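Local coordinates for protein glucose 1-dehydrogenase (Haloferax mediterranei, PDB 2B5W) that catalyses the zinc-dependent oxidation of D-glucose to D-glucono-1,5-lactone, and of several other aldoses, with NADP(+) preferred to NAD(+), at residues Gly51-Glu56 / Gly119-Met124; Thr86-Pro91 / Tyr112-Ile117; Asp102-Ala107 / Asn303-His308. The protein carries 1 engineered substitution. All blocks are in the same frame, centred on the assembly; numbering follows the deposited sequence.

Along the chain the segments come in the order 51-56, 86-91, 102-107, 112-117, 119-124 and 303-308, so contact 2 is nested inside the loop closed by contact 1, whereas contact 3 crosses both. Contacts 1 and 2 have centres about 9 Å apart and share a small three-stranded sheet of the GroES-like domain, in which strand 113-115 lies between 88-89 and 119-120. Contact 3, centred about 11 Å from contact 2 and about 20 Å from contact 1, ties the loop after helix 97-100 to the chain between strand 297-300 of the nucleotide-binding sheet and helix 306-318. Arg88 links contacts 2 and 3 through a bond to Pro104 O. The series thus runs from a surface loop to the substrate and NADP site.

Contact 1: residues Gly51-Glu56 / Gly119-Met124; sequences GFPEGE and GAHGYM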
# COMPACT_ATOMS: atom_id res chain seq x y z
N GLY A 51 -21.45 10.26 18.78
CA GLY A 51 -20.66 11.35 18.25
C GLY A 51 -21.07 12.76 18.67
O GLY A 51 -20.43 13.72 18.26
N PHE A 52 -22.12 12.91 19.47
CA PHE A 52 -22.51 14.23 19.93
C PHE A 52 -21.37 14.78 20.78
O PHE A 52 -20.67 14.01 21.46
CB PHE A 52 -23.81 14.21 20.76
CG PHE A 52 -25.08 13.99 19.95
CD1 PHE A 52 -25.05 13.46 18.67
CD2 PHE A 52 -26.30 14.28 20.51
CE1 PHE A 52 -26.21 13.26 17.94
CE2 PHE A 52 -27.47 14.07 19.80
CZ PHE A 52 -27.42 13.56 18.51
N PRO A 53 -21.18 16.10 20.76
CA PRO A 53 -20.17 16.73 21.61
C PRO A 53 -20.50 16.49 23.08
O PRO A 53 -21.66 16.48 23.46
CB PRO A 53 -20.27 18.21 21.25
CG PRO A 53 -20.97 18.24 19.92
CD PRO A 53 -21.88 17.07 19.90
N GLU A 54 -19.47 16.26 23.88
CA GLU A 54 -19.60 16.03 25.32
C GLU A 54 -20.69 16.90 25.96
O GLU A 54 -20.57 18.13 25.98
CB GLU A 54 -18.28 16.35 26.03
CG GLU A 54 -18.04 15.60 27.33
CD GLU A 54 -18.65 14.21 27.33
OE1 GLU A 54 -19.90 14.06 27.20
OE2 GLU A 54 -17.88 13.24 27.48
N GLY A 55 -21.70 16.24 26.52
CA GLY A 55 -22.66 16.90 27.40
C GLY A 55 -23.70 17.72 26.68
O GLY A 55 -24.41 18.51 27.30
N GLU A 56 -23.81 17.51 25.37
CA GLU A 56 -24.75 18.26 24.55
C GLU A 56 -25.80 17.35 23.96
O GLU A 56 -25.58 16.15 23.79
CB GLU A 56 -24.01 19.02 23.46
CG GLU A 56 -23.04 20.02 24.08
CD GLU A 56 -22.62 21.12 23.14
OE1 GLU A 56 -23.52 21.78 22.54
OE2 GLU A 56 -21.39 21.35 23.04
N GLY A 119 -17.81 14.36 17.85
CA GLY A 119 -17.27 15.09 18.97
C GLY A 119 -17.33 16.60 18.94
O GLY A 119 -17.07 17.25 19.96
N ALA A 120 -17.71 17.18 17.79
CA ALA A 120 -17.68 18.63 17.64
C ALA A 120 -18.75 19.04 16.63
O ALA A 120 -18.92 18.40 15.60
CB ALA A 120 -16.31 19.12 17.21
N HIS A 121 -19.47 20.09 16.94
CA HIS A 121 -20.47 20.65 16.05
C HIS A 121 -19.85 21.06 14.72
O HIS A 121 -18.72 21.50 14.66
CB HIS A 121 -21.11 21.87 16.66
CG HIS A 121 -21.93 21.55 17.86
ND1 HIS A 121 -22.93 20.61 17.83
CD2 HIS A 121 -21.87 22.02 19.13
CE1 HIS A 121 -23.47 20.52 19.04
NE2 HIS A 121 -22.84 21.36 19.84
N GLY A 122 -20.66 20.89 13.69
CA GLY A 122 -20.28 21.19 12.32
C GLY A 122 -20.54 22.63 11.94
O GLY A 122 -20.56 23.53 12.79
N TYR A 123 -20.78 22.84 10.63
CA TYR A 123 -20.79 24.14 10.03
C TYR A 123 -22.15 24.62 9.51
O TYR A 123 -22.25 25.75 9.02
CB TYR A 123 -19.79 24.17 8.86
CG TYR A 123 -18.37 23.83 9.28
CD1 TYR A 123 -17.72 24.59 10.25
CD2 TYR A 123 -17.68 22.76 8.72
CE1 TYR A 123 -16.44 24.29 10.65
CE2 TYR A 123 -16.42 22.45 9.13
CZ TYR A 123 -15.80 23.21 10.09
OH TYR A 123 -14.52 22.93 10.53
N MET A 124 -23.20 23.79 9.65
CA MET A 124 -24.53 24.18 9.21
C MET A 124 -25.19 25.11 10.23
O MET A 124 -26.17 24.75 10.89
CB MET A 124 -25.42 22.96 8.95
CG MET A 124 -25.04 22.23 7.72
SD MET A 124 -26.14 20.86 7.37
CE MET A 124 -25.39 20.30 5.82
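In the GroES-like domain of this member of the zinc-containing alcohol dehydrogenase family, the loop between helix 39-46 and strand 58-60 brings Pro53 and Glu56 against His121, just past the edge strand 119-120. The imidazole is held in two directions. Pro53 CG sits over the centre of one face, 3.6 Å from the ring centroid, in a CH-pi contact where the two side chains cross at about a right angle. In the plane of the ring, His121 NE2 donates to Glu56 OE1 at 2.8 Å in a nearly straight bond (176°), although this oxygen is approached from well above the carboxylate plane, 58° out of it. His121 ND1 is bonded to the backbone N of Val60 and His58 stacks on the ring, so its rotation is probably fixed; ND1 accepting and NE2 donating is consistent with a proton on NE2.

The backbones meet beside this group. Gly119 N bonds to Gly51 O at 2.7 Å, and Pro53 CA makes a C-H...O contact of 3.6 Å to Gly119 O. Gly119 has a positive phi of 86°, where a CB would collide with the preceding carbonyl oxygen. In the other segment Glu56 N bonds to Pro53 O at 3.1 Å, closing a type II beta turn with glycine at its third position, whose last residue is tied across to 119-124 by a His-carboxylate hydrogen bond.

Contact 2: residues Thr86-Pro91 / Tyr112-Ile117; sequences TVRRPP and YFERGI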
# COMPACT_ATOMS: atom_id res chain seq x y z
N THR A 86 -10.96 23.27 7.49
CA THR A 86 -10.68 21.85 7.59
C THR A 86 -11.63 21.28 8.66
O THR A 86 -12.35 22.02 9.35
CB THR A 86 -9.24 21.55 7.98
OG1 THR A 86 -9.02 22.07 9.31
CG2 THR A 86 -8.25 22.24 7.06
N VAL A 87 -11.64 19.98 8.74
CA VAL A 87 -12.61 19.25 9.54
C VAL A 87 -12.11 18.84 10.92
O VAL A 87 -12.88 18.86 11.89
CB VAL A 87 -13.08 18.02 8.76
CG1 VAL A 87 -14.13 17.24 9.53
CG2 VAL A 87 -13.69 18.45 7.40
N ARG A 88 -10.83 18.49 11.05
CA ARG A 88 -10.39 17.95 12.32
C ARG A 88 -9.91 18.99 13.29
O ARG A 88 -9.24 19.96 12.92
CB ARG A 88 -9.31 16.89 12.12
CG ARG A 88 -9.85 15.59 11.62
CD ARG A 88 -8.87 14.46 11.48
NE ARG A 88 -9.55 13.23 11.06
CZ ARG A 88 -8.98 12.03 11.05
NH1 ARG A 88 -7.71 11.90 11.42
NH2 ARG A 88 -9.68 10.95 10.72
N ARG A 89 -10.28 18.78 14.54
CA ARG A 89 -9.90 19.65 15.66
C ARG A 89 -9.42 18.76 16.80
O ARG A 89 -9.79 17.59 16.90
CB ARG A 89 -11.08 20.50 16.10
CG ARG A 89 -11.60 21.43 15.03
CD ARG A 89 -10.71 22.62 14.71
NE ARG A 89 -11.30 23.48 13.70
CZ ARG A 89 -11.22 23.27 12.38
NH1 ARG A 89 -10.53 22.26 11.89
NH2 ARG A 89 -11.82 24.08 11.56
N PRO A 90 -8.61 19.33 17.68
CA PRO A 90 -8.08 18.55 18.80
C PRO A 90 -9.17 18.02 19.70
O PRO A 90 -10.21 18.69 19.87
CB PRO A 90 -7.18 19.55 19.55
CG PRO A 90 -7.09 20.74 18.76
CD PRO A 90 -8.07 20.70 17.64
N PRO A 91 -8.96 16.83 20.26
CA PRO A 91 -9.95 16.21 21.15
C PRO A 91 -9.91 16.87 22.55
O PRO A 91 -9.18 17.83 22.76
CB PRO A 91 -9.48 14.76 21.22
CG PRO A 91 -8.03 14.86 21.10
CD PRO A 91 -7.75 16.00 20.14
N TYR A 112 -8.76 12.91 17.74
CA TYR A 112 -9.28 14.06 17.03
C TYR A 112 -10.77 14.08 17.24
O TYR A 112 -11.40 13.06 17.52
CB TYR A 112 -9.03 13.95 15.51
CG TYR A 112 -9.66 12.73 14.88
CD1 TYR A 112 -10.97 12.75 14.41
CD2 TYR A 112 -8.95 11.53 14.79
CE1 TYR A 112 -11.54 11.63 13.86
CE2 TYR A 112 -9.52 10.42 14.25
CZ TYR A 112 -10.80 10.46 13.77
OH TYR A 112 -11.38 9.33 13.22
N PHE A 113 -11.33 15.25 17.00
CA PHE A 113 -12.73 15.41 16.67
C PHE A 113 -12.84 15.80 15.18
O PHE A 113 -11.91 16.38 14.62
CB PHE A 113 -13.33 16.57 17.47
CG PHE A 113 -13.42 16.34 18.96
CD1 PHE A 113 -13.57 15.07 19.50
CD2 PHE A 113 -13.43 17.43 19.81
CE1 PHE A 113 -13.70 14.89 20.88
CE2 PHE A 113 -13.55 17.24 21.22
CZ PHE A 113 -13.70 15.98 21.72
N GLU A 114 -13.98 15.48 14.58
CA GLU A 114 -14.32 15.91 13.22
C GLU A 114 -15.58 16.75 13.31
O GLU A 114 -16.62 16.27 13.72
CB GLU A 114 -14.53 14.71 12.28
CG GLU A 114 -13.21 14.20 11.74
CD GLU A 114 -13.31 12.90 10.96
OE1 GLU A 114 -14.37 12.24 10.98
OE2 GLU A 114 -12.29 12.53 10.33
N ARG A 115 -15.48 17.99 12.92
CA ARG A 115 -16.61 18.91 12.99
C ARG A 115 -17.74 18.40 12.09
O ARG A 115 -17.55 18.08 10.92
CB ARG A 115 -16.15 20.31 12.59
CG ARG A 115 -15.27 20.97 13.67
CD ARG A 115 -15.23 22.47 13.75
NE ARG A 115 -16.57 23.05 13.86
CZ ARG A 115 -16.82 24.33 14.05
NH1 ARG A 115 -15.84 25.20 14.19
NH2 ARG A 115 -18.09 24.75 14.07
N GLY A 116 -18.94 18.30 12.69
CA GLY A 116 -20.12 17.81 12.01
C GLY A 116 -20.26 16.30 11.97
O GLY A 116 -21.20 15.78 11.38
N ILE A 117 -19.31 15.59 12.56
CA ILE A 117 -19.25 14.14 12.41
C ILE A 117 -19.06 13.44 13.75
O ILE A 117 -19.85 12.58 14.12
CB ILE A 117 -18.14 13.76 11.42
CG1 ILE A 117 -18.35 14.44 10.10
CG2 ILE A 117 -18.13 12.23 11.23
CD1 ILE A 117 -17.16 14.26 9.13
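A short antiparallel ladder, with Arg88 facing Glu114 and Arg89 facing Phe113, forms one side of the three-stranded sheet that carries the substrate-binding Glu114. Arg89 and Phe113 are the hydrogen-bonded pair, with Phe113 N to Arg89 O at 2.8 Å and Arg89 N to Phe113 O at 2.9 Å. Arg115 N continues the ladder to Val87 O.

On the face shared by Arg88 and Glu114, the two side chains run side by side, pointing the same way. Arg88, extended from CG to NE, makes a side-on salt bridge, giving both NE (2.9 Å) and NH2 (3.1 Å) to the single oxygen Glu114 OE2, from the same face of the carboxylate. Tyr112 covers one side of the guanidinium: the planes are 9° apart and Arg88 CZ lies 3.5 Å from the ring centroid, a stacked cation-pi pair. Arg88 NH1 turns to Pro104 O.

On the face shared by Arg89 and Phe113, the Phe113 ring is covered by Pro91 CA, 3.7 Å from its centroid, a CH-pi contact. Arg89 NH1 donates to Arg88 O and to Thr86 OG1, with Arg115 CD over the guanidinium. The nearby Arg115 guanidinium is turned 82° from that of Arg89 and bonds to His121 O and Gly122 O. Stacked and doubly bonded, Arg88 is likely to limit the turning of the Glu114 carboxylate and so to position it for the sugar.

Contact 3: residues Asp102-Ala107 / Asn303-His308; sequences DQPDMA and NSHVEH
His305 N donates to His308 ND1 at 2.9 Å, nearly straight (168°) and in the plane of the imidazole. His305 is the N-cap of helix 306-318, and the ring of His308, three residues on, accepts its amide.

The His305 ring itself reaches across to the loop 102-107. Its CG is anti to the backbone N (chi1 -153°), and the ring is crossed at about a right angle by Pro104, whose CD lies 3.6 Å from the ring centroid, over the centre of the face. Pro104 CG comes to 3.3 Å from His305 CE1. Val306 CG2 covers the opposite face nearer the rim, and Asp102 O lies 3.4 Å from His305 CD2. An alanine in place of His305 would probably open a gap between Pro104 and Val306 and leave Asp102 O without its ring neighbour.

The loop, which begins where a Schellman motif at Asp102 ends helix 97-100, thus packs on the turn between strand 297-300 of the Rossmann-type sheet and helix 306-318, beside the NADP site. Asp105 points toward this turn. Its CG stands between the backbone N and the carbonyl carbon (chi1 61°), and Asp105 OD1 comes to 3.5 Å from His305 CB. Helix 149-164 takes the remaining polar ends, Lys157 in a salt bridge with Asp105 OD2 and Glu160 in a hydrogen bond with His308 NE2. Asn303 ND2 packs on Asp105 CB at 3.2 Å. The backbone N of Asn303, a residue that binds substrate as well as NADP, bonds to the cofactor's O7N, and in the loop Met106 O accepts from Asn266 ND2 of the second subunit.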
# COMPACT_ATOMS: atom_id res chain seq x y z
N ASP A 102 1.16 19.21 12.20
CA ASP A 102 0.34 19.65 11.05
C ASP A 102 -0.09 18.47 10.20
O ASP A 102 -0.14 18.58 8.96
CB ASP A 102 1.09 20.65 10.16
CG ASP A 102 1.54 21.85 10.90
OD1 ASP A 102 0.70 22.52 11.52
OD2 ASP A 102 2.74 22.21 10.92
N GLN A 103 -0.35 17.34 10.83
CA GLN A 103 -0.90 16.17 10.11
C GLN A 103 -2.03 15.52 10.90
O GLN A 103 -2.05 14.32 11.16
CB GLN A 103 0.19 15.17 9.68
CG GLN A 103 1.07 14.63 10.82
CD GLN A 103 2.15 13.65 10.35
OE1 GLN A 103 2.55 12.75 11.10
NE2 GLN A 103 2.60 13.81 9.12
N PRO A 104 -3.04 16.32 11.28
CA PRO A 104 -4.13 15.73 12.07
C PRO A 104 -4.98 14.74 11.29
O PRO A 104 -5.70 13.95 11.86
CB PRO A 104 -4.95 16.95 12.49
CG PRO A 104 -4.72 17.94 11.49
CD PRO A 104 -3.25 17.76 11.06
N ASP A 105 -4.87 14.77 9.96
CA ASP A 105 -5.56 13.84 9.12
C ASP A 105 -5.00 12.41 9.28
O ASP A 105 -5.60 11.46 8.83
CB ASP A 105 -5.42 14.30 7.66
CG ASP A 105 -4.00 14.35 7.23
OD1 ASP A 105 -3.28 15.27 7.68
OD2 ASP A 105 -3.52 13.51 6.45
N MET A 106 -3.84 12.28 9.95
CA MET A 106 -3.25 10.98 10.25
C MET A 106 -3.54 10.54 11.71
O MET A 106 -3.09 9.49 12.14
CB MET A 106 -1.73 10.98 10.01
CG MET A 106 -1.31 11.51 8.62
SD MET A 106 -1.95 10.48 7.24
CE MET A 106 -1.16 8.88 7.56
N ALA A 107 -4.21 11.37 12.48
CA ALA A 107 -4.49 10.98 13.88
C ALA A 107 -5.40 9.75 13.89
O ALA A 107 -6.32 9.65 13.10
CB ALA A 107 -5.16 12.14 14.63
N ASN A 303 -9.88 11.65 5.64
CA ASN A 303 -9.71 13.05 5.93
C ASN A 303 -8.73 13.68 4.94
O ASN A 303 -8.46 13.11 3.86
CB ASN A 303 -9.37 13.21 7.44
CG ASN A 303 -9.53 14.65 7.96
OD1 ASN A 303 -10.64 15.22 8.00
ND2 ASN A 303 -8.44 15.21 8.41
N SER A 304 -8.21 14.85 5.27
CA SER A 304 -7.36 15.66 4.41
C SER A 304 -6.92 16.85 5.19
O SER A 304 -7.52 17.18 6.24
CB SER A 304 -8.10 16.08 3.11
OG SER A 304 -9.28 16.83 3.44
N HIS A 305 -5.89 17.55 4.71
CA HIS A 305 -5.41 18.71 5.43
C HIS A 305 -5.08 19.85 4.48
O HIS A 305 -5.41 19.82 3.30
CB HIS A 305 -4.23 18.36 6.34
CG HIS A 305 -4.12 19.28 7.53
ND1 HIS A 305 -5.20 19.57 8.34
CD2 HIS A 305 -3.08 20.01 7.99
CE1 HIS A 305 -4.81 20.41 9.28
NE2 HIS A 305 -3.53 20.70 9.09
N VAL A 306 -4.53 20.93 5.04
CA VAL A 306 -4.45 22.20 4.36
C VAL A 306 -3.88 22.09 2.94
O VAL A 306 -4.44 22.67 2.03
CB VAL A 306 -3.70 23.24 5.19
CG1 VAL A 306 -3.39 24.49 4.38
CG2 VAL A 306 -4.52 23.60 6.43
N GLU A 307 -2.77 21.39 2.76
CA GLU A 307 -2.17 21.31 1.42
C GLU A 307 -3.13 20.69 0.40
O GLU A 307 -3.07 21.00 -0.78
CB GLU A 307 -0.90 20.48 1.46
CG GLU A 307 0.25 21.14 2.19
CD GLU A 307 1.51 20.28 2.19
OE1 GLU A 307 1.60 19.30 1.39
OE2 GLU A 307 2.42 20.58 3.00
N HIS A 308 -3.97 19.77 0.87
CA HIS A 308 -4.92 19.11 -0.01
C HIS A 308 -6.06 20.03 -0.40
O HIS A 308 -6.57 19.97 -1.52
CB HIS A 308 -5.49 17.86 0.66
CG HIS A 308 -4.45 16.92 1.15
ND1 HIS A 308 -4.31 16.56 2.48
CD2 HIS A 308 -3.43 16.32 0.48
CE1 HIS A 308 -3.26 15.76 2.59
NE2 HIS A 308 -2.72 15.59 1.39